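Local coordinates for protein probable dipeptidase (Pseudomonas aeruginosa, PDB 3B40) that probably hydrolyses dipeptides as a metal-dependent enzyme of the membrane dipeptidase (M19) family, with a TIM-barrel type of fold, at residues G364-D367 against G368-D371; Y387-A390 against D391-K394; N399-R402 against A403-E406. The protein carries 11 engineered substitutions. All coordinates share one frame; numbering follows the deposited sequence.

Interaction 1: G364-D367 against G368-D371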
loop_
_atom_site.group_PDB
_atom_site.type_symbol
_atom_site.label_atom_id
_atom_site.label_comp_id
_atom_site.label_asym_id
_atom_site.label_seq_id
_atom_site.Cartn_x
_atom_site.Cartn_y
_atom_site.Cartn_z
ATOM N N GLY A 364 -4.489 -1.388 7.777
ATOM C CA GLY A 364 -3.171 -1.720 8.262
ATOM C C GLY A 364 -2.912 -1.240 9.683
ATOM O O GLY A 364 -3.716 -0.514 10.277
ATOM N N GLY A 365 -1.746 -1.593 10.200
ATOM C CA GLY A 365 -1.426 -1.369 11.603
ATOM C C GLY A 365 -1.349 -2.734 12.227
ATOM O O GLY A 365 -2.161 -3.622 11.923
ATOM N N VAL A 366 -0.363 -2.927 13.091
ATOM C CA VAL A 366 -0.260 -4.184 13.842
ATOM C C VAL A 366 -0.319 -3.875 15.353
ATOM O O VAL A 366 -0.154 -2.714 15.768
ATOM C CB VAL A 366 1.054 -4.960 13.497
ATOM C CG1 VAL A 366 1.098 -5.379 12.000
ATOM C CG2 VAL A 366 2.283 -4.164 13.888
ATOM N N ASP A 367 -0.507 -4.907 16.169
ATOM C CA ASP A 367 -0.396 -4.747 17.611
ATOM C C ASP A 367 0.983 -4.159 17.926
ATOM O O ASP A 367 2.001 -4.753 17.604
ATOM C CB ASP A 367 -0.612 -6.101 18.308
ATOM C CG ASP A 367 -0.634 -5.987 19.829
ATOM O OD1 ASP A 367 -0.936 -4.898 20.351
ATOM O OD2 ASP A 367 -0.343 -6.996 20.516
ATOM N N GLY A 368 1.005 -2.977 18.536
ATOM C CA GLY A 368 2.251 -2.297 18.893
ATOM C C GLY A 368 2.580 -1.159 17.934
ATOM O O GLY A 368 3.502 -0.376 18.179
ATOM N N TRP A 369 1.816 -1.070 16.836
ATOM C CA TRP A 369 1.955 -0.002 15.817
ATOM C C TRP A 369 0.606 0.305 15.212
ATOM O O TRP A 369 0.265 -0.215 14.164
ATOM C CB TRP A 369 2.961 -0.392 14.721
ATOM C CG TRP A 369 3.266 0.676 13.671
ATOM C CD1 TRP A 369 3.297 2.029 13.862
ATOM C CD2 TRP A 369 3.609 0.460 12.282
ATOM N NE1 TRP A 369 3.621 2.674 12.675
ATOM C CE2 TRP A 369 3.836 1.726 11.702
ATOM C CE3 TRP A 369 3.757 -0.696 11.475
ATOM C CZ2 TRP A 369 4.206 1.881 10.359
ATOM C CZ3 TRP A 369 4.133 -0.541 10.155
ATOM C CH2 TRP A 369 4.346 0.747 9.599
ATOM N N LYS A 370 -0.134 1.196 15.857
ATOM C CA LYS A 370 -1.528 1.363 15.539
ATOM C C LYS A 370 -1.799 2.666 14.818
ATOM O O LYS A 370 -2.887 2.872 14.281
ATOM C CB LYS A 370 -2.377 1.242 16.804
ATOM C CG LYS A 370 -2.327 2.449 17.745
ATOM C CD LYS A 370 -3.191 2.180 18.967
ATOM C CE LYS A 370 -2.726 3.002 20.146
ATOM N NZ LYS A 370 -3.262 4.403 20.086
ATOM N N ASP A 371 -0.813 3.556 14.846
ATOM C CA ASP A 371 -0.876 4.790 14.072
ATOM C C ASP A 371 0.537 5.392 13.912
ATOM O O ASP A 371 1.525 4.831 14.410
ATOM C CB ASP A 371 -1.929 5.766 14.678
ATOM C CG ASP A 371 -1.545 6.269 16.068
ATOM O OD1 ASP A 371 -0.345 6.573 16.306
ATOM O OD2 ASP A 371 -2.451 6.350 16.925
#
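Val-366 has CG2 between its backbone N and carbonyl carbon, and Trp-369 has CG opposite its own N (chi1 -176°). The Val-366 methyl CG2 therefore meets Trp-369 CB at 3.9 Å. It lies at the edge of the indole, near the ring plane. The backbone between them forms a type II beta turn, with Asp-367 and Gly-368 at the corners. Gly-368 has a positive phi of 103°, as expected for glycine at the third position of a type II turn. Val-366 and Trp-369 form a single antiparallel hydrogen-bonded pair. Trp-369 N donates to Val-366 O at 2.8 Å, and Val-366 N donates to Trp-369 O at 3.0 Å. The second bond is the more bent. Outside the turn, the indole packs on Leu-335 and Leu-338 and meets Phe-360 edge-to-face. Gly-368 O accepts from Asn-377, and Lys-370 N donates to Glu-374. These bonds tie the turn to helix 375-385, through Asn-377, and to Glu-374 just before it. Backbone bonds thus close the turn, while apolar side chains seat it: Val-366 packs on helix 335-349, and Trp-369 on both that helix and 375-385.

Interaction 2: Y387-A390 against D391-K394. With CA (calcium ion), chain E.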
loop_
_atom_site.group_PDB
_atom_site.type_symbol
_atom_site.label_atom_id
_atom_site.label_comp_id
_atom_site.label_asym_id
_atom_site.label_seq_id
_atom_site.Cartn_x
_atom_site.Cartn_y
_atom_site.Cartn_z
ATOM N N TYR A 387 19.510 -5.071 14.141
ATOM C CA TYR A 387 19.760 -4.123 13.044
ATOM C C TYR A 387 20.556 -2.892 13.526
ATOM O O TYR A 387 20.287 -2.348 14.608
ATOM C CB TYR A 387 18.448 -3.678 12.407
ATOM C CG TYR A 387 17.779 -4.753 11.577
ATOM C CD1 TYR A 387 16.923 -5.686 12.169
ATOM C CD2 TYR A 387 18.015 -4.846 10.204
ATOM C CE1 TYR A 387 16.296 -6.665 11.415
ATOM C CE2 TYR A 387 17.405 -5.851 9.430
ATOM C CZ TYR A 387 16.548 -6.748 10.049
ATOM O OH TYR A 387 15.952 -7.747 9.307
ATOM N N SER A 388 21.500 -2.445 12.701
ATOM C CA SER A 388 22.303 -1.293 13.032
ATOM C C SER A 388 21.518 -0.041 12.735
ATOM O O SER A 388 20.520 -0.092 12.037
ATOM C CB SER A 388 23.587 -1.293 12.228
ATOM O OG SER A 388 23.290 -1.091 10.859
ATOM N N ASP A 389 21.977 1.082 13.268
ATOM C CA ASP A 389 21.398 2.379 12.959
ATOM C C ASP A 389 21.377 2.681 11.468
ATOM O O ASP A 389 20.341 3.101 10.945
ATOM C CB ASP A 389 22.123 3.479 13.725
ATOM C CG ASP A 389 21.855 3.434 15.201
ATOM O OD1 ASP A 389 21.043 2.590 15.695
ATOM O OD2 ASP A 389 22.471 4.285 15.893
ATOM N N ALA A 390 22.486 2.406 10.781
ATOM C CA ALA A 390 22.563 2.550 9.318
ATOM C C ALA A 390 21.494 1.725 8.589
ATOM O O ALA A 390 20.837 2.237 7.671
ATOM C CB ALA A 390 23.948 2.165 8.802
ATOM N N ASP A 391 21.341 0.460 8.981
ATOM C CA ASP A 391 20.357 -0.444 8.357
ATOM C C ASP A 391 18.933 0.007 8.610
ATOM O O ASP A 391 18.105 -0.005 7.695
ATOM C CB ASP A 391 20.556 -1.879 8.826
ATOM C CG ASP A 391 21.784 -2.539 8.169
ATOM O OD1 ASP A 391 22.472 -1.878 7.368
ATOM O OD2 ASP A 391 22.045 -3.723 8.434
ATOM N N ILE A 392 18.658 0.434 9.839
ATOM C CA ILE A 392 17.359 1.021 10.170
ATOM C C ILE A 392 17.039 2.292 9.342
ATOM O O ILE A 392 15.896 2.463 8.891
ATOM C CB ILE A 392 17.234 1.296 11.683
ATOM C CG1 ILE A 392 17.355 -0.017 12.458
ATOM C CG2 ILE A 392 15.899 2.047 11.994
ATOM C CD1 ILE A 392 17.669 0.168 13.976
ATOM N N ALA A 393 18.033 3.163 9.138
ATOM C CA ALA A 393 17.846 4.342 8.303
ATOM C C ALA A 393 17.514 3.969 6.840
ATOM O O ALA A 393 16.733 4.673 6.163
ATOM C CB ALA A 393 19.073 5.273 8.371
ATOM N N LYS A 394 18.096 2.882 6.346
ATOM C CA LYS A 394 17.813 2.406 4.982
ATOM C C LYS A 394 16.371 1.881 4.911
ATOM O O LYS A 394 15.613 2.285 4.043
ATOM C CB LYS A 394 18.789 1.293 4.605
ATOM C CG LYS A 394 20.234 1.719 4.472
ATOM C CD LYS A 394 21.072 0.656 3.776
ATOM C CE LYS A 394 22.498 1.169 3.661
ATOM N NZ LYS A 394 23.420 0.129 3.145
HETATM CA CA CA E . 22.227 4.178 17.740
HETATM O O HOH W 1 21.130 6.331 17.922
#
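Ser-388 is still extended, with psi 165°, and the chain turns helical from Asp-389 onward, giving Ile-392 N to Ser-388 O at 2.9 Å as the first bond of the helix. Ser-388 is the N-cap. Its OG lies between its backbone N and carbonyl carbon (chi1 67°). From there it accepts from Asp-391 N at 3.1 Å, with an N-H...O angle of 162°. The Asp-391 carboxylate sits beside the same hydroxyl, with CG 3.4 Å from Ser-388 OG. A negative group at this end probably suits the helix dipole. Tyr-387 CB packs on Ile-392 CG1 at 3.8 Å. The Tyr-387 ring presents its edge to Asp-391 CB, and its OH bonds Asp-343. Ile-392 continues this apolar patch onto Leu-382 and Leu-18. The Asp-389 carboxylate binds a calcium ion, unevenly. Its OD2 is modelled at 1.9 Å from the metal, a doubtfully short distance, and OD1 is clearly farther. A water and His-14 also bind this calcium. Together these features are typical of a capped helix N-terminus: a serine N-cap, and a hydrophobic staple joining the residue before the cap to the fourth residue after it.

Interaction 3: N399-R402 against A403-E406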
loop_
_atom_site.group_PDB
_atom_site.type_symbol
_atom_site.label_atom_id
_atom_site.label_comp_id
_atom_site.label_asym_id
_atom_site.label_seq_id
_atom_site.Cartn_x
_atom_site.Cartn_y
_atom_site.Cartn_z
ATOM N N ASN A 399 16.470 3.574 1.345
ATOM C CA ASN A 399 16.412 2.741 0.141
ATOM C C ASN A 399 15.426 3.300 -0.864
ATOM O O ASN A 399 15.729 3.398 -2.075
ATOM C CB ASN A 399 16.016 1.316 0.520
ATOM C CG ASN A 399 17.093 0.586 1.297
ATOM O OD1 ASN A 399 18.284 0.845 1.117
ATOM N ND2 ASN A 399 16.681 -0.381 2.134
ATOM N N PHE A 400 14.238 3.664 -0.370
ATOM C CA PHE A 400 13.215 4.286 -1.227
ATOM C C PHE A 400 13.737 5.546 -1.896
ATOM O O PHE A 400 13.511 5.757 -3.082
ATOM C CB PHE A 400 11.893 4.570 -0.480
ATOM C CG PHE A 400 10.807 5.167 -1.365
ATOM C CD1 PHE A 400 9.842 4.350 -1.957
ATOM C CD2 PHE A 400 10.751 6.536 -1.603
ATOM C CE1 PHE A 400 8.835 4.895 -2.753
ATOM C CE2 PHE A 400 9.746 7.086 -2.428
ATOM C CZ PHE A 400 8.793 6.262 -2.983
ATOM N N LEU A 401 14.388 6.415 -1.120
ATOM C CA LEU A 401 14.901 7.674 -1.658
ATOM C C LEU A 401 15.979 7.441 -2.732
ATOM O O LEU A 401 16.012 8.159 -3.711
ATOM C CB LEU A 401 15.452 8.540 -0.531
ATOM C CG LEU A 401 14.459 9.052 0.535
ATOM C CD1 LEU A 401 15.186 9.809 1.644
ATOM C CD2 LEU A 401 13.374 9.939 -0.097
ATOM N N ARG A 402 16.844 6.429 -2.554
ATOM C CA ARG A 402 17.862 6.083 -3.586
ATOM C C ARG A 402 17.160 5.665 -4.875
ATOM O O ARG A 402 17.444 6.181 -5.976
ATOM C CB ARG A 402 18.759 4.918 -3.126
ATOM C CG ARG A 402 19.855 4.437 -4.163
ATOM C CD ARG A 402 20.301 2.990 -3.897
ATOM N NE ARG A 402 19.231 2.009 -4.176
ATOM C CZ ARG A 402 18.689 1.158 -3.291
ATOM N NH1 ARG A 402 17.728 0.324 -3.687
ATOM N NH2 ARG A 402 19.080 1.135 -2.015
ATOM N N ALA A 403 16.253 4.709 -4.742
ATOM C CA ALA A 403 15.538 4.181 -5.925
ATOM C C ALA A 403 14.764 5.298 -6.632
ATOM O O ALA A 403 14.740 5.363 -7.856
ATOM C CB ALA A 403 14.593 3.055 -5.510
ATOM N N TRP A 404 14.121 6.167 -5.851
ATOM C CA TRP A 404 13.398 7.305 -6.411
ATOM C C TRP A 404 14.338 8.176 -7.225
ATOM O O TRP A 404 13.980 8.618 -8.322
ATOM C CB TRP A 404 12.711 8.111 -5.293
ATOM C CG TRP A 404 11.784 9.236 -5.673
ATOM C CD1 TRP A 404 11.340 9.581 -6.923
ATOM C CD2 TRP A 404 11.155 10.156 -4.756
ATOM N NE1 TRP A 404 10.503 10.676 -6.843
ATOM C CE2 TRP A 404 10.364 11.042 -5.527
ATOM C CE3 TRP A 404 11.200 10.321 -3.369
ATOM C CZ2 TRP A 404 9.625 12.081 -4.953
ATOM C CZ3 TRP A 404 10.446 11.365 -2.778
ATOM C CH2 TRP A 404 9.688 12.238 -3.581
ATOM N N GLY A 405 15.534 8.441 -6.698
ATOM C CA GLY A 405 16.477 9.250 -7.436
ATOM C C GLY A 405 16.853 8.605 -8.761
ATOM O O GLY A 405 16.965 9.304 -9.775
ATOM N N GLU A 406 17.070 7.282 -8.751
ATOM C CA GLU A 406 17.463 6.542 -9.975
ATOM C C GLU A 406 16.366 6.538 -11.045
ATOM O O GLU A 406 16.633 6.765 -12.231
ATOM C CB GLU A 406 17.920 5.110 -9.630
ATOM C CG GLU A 406 19.304 5.075 -9.032
ATOM C CD GLU A 406 20.349 5.740 -9.955
ATOM O OE1 GLU A 406 20.405 5.358 -11.161
ATOM O OE2 GLU A 406 21.089 6.651 -9.471
HETATM O O HOH W 2 19.735 7.359 -6.369
#
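Four backbone hydrogen bonds join residues 399-402 to residues 403-406. Ala-403 N to Asn-399 O is nearly straight, at 3.0 Å. Trp-404 N donates to Phe-400 O, Gly-405 N to Leu-401 O and Glu-406 N to Arg-402 O, all in the regular i to i+4 pattern.

The apolar contacts gather on Trp-404. Four residues apart, Phe-400 and Trp-404 lie on the same flank of the helix. Each has CG opposite its backbone N (chi1 -178° and -173°), which brings the two rings near each other. Phe-400 CE2 comes within 3.7 Å of Trp-404 CE3. The two ring planes are turned by 62°, and the centroids of the Phe-400 ring and the Trp-404 six-membered ring are 5.9 Å apart. The pair is oblique. Trp-404 CE3 lies near the plane of the Phe-400 ring, at its edge. Leu-401 reaches the same carbon with a methyl: CD2 is 3.9 Å from Trp-404 CE3, at the edge of the indole. This cluster faces the barrel strand 208-210 through Ile-208, and helix 119-127 through Pro-119 and Phe-122. Phe-400 also meets the ring of Phe-25.

The polar contacts lie on another flank. Arg-402 bends at chi3, which sets one face of its guanidinium over Asn-399 O. Its NH2 bonds Asn-399 OD1 weakly at 3.2 Å. Stronger partners are the carbonyl oxygens of Asp-352, for NH2, and Gly-259, for NH1. Asn-399 ND2 donates to the carbonyls of Val-354 and Ile-351. A water donates to Arg-402 O at 2.6 Å and weakly to Glu-406 OE2. Glu-406 itself forms salt bridges with Lys-409 and Arg-410.

The helix thus has an aromatic and aliphatic flank for packing. Its polar flank satisfies carbonyl oxygens of neighbouring loops and strand ends.

In the fold
Interactions 2 and 3 share helix 389-409. Their centres are about 16 Å apart, and they touch where Asn-399 N approaches Lys-394 O at 3.1 Å, a probable hydrogen bond. Both also use Asp-352: Lys-394 through a salt bridge, Arg-402 through the backbone carbonyl. Interaction 1 comes earlier in the chain, in the loop between strand 354-357 and helix 375-385. Its centre is about 21 Å from that of interaction 2 and 26 Å from that of interaction 3, with no touch. Helix 375-385 bridges interactions 1 and 2, since Trp-369 and Ile-392 both pack on it. Interaction 2 holds a calcium ligand. A bound cadmium ion lies about 6 Å from the Arg-402 side chain.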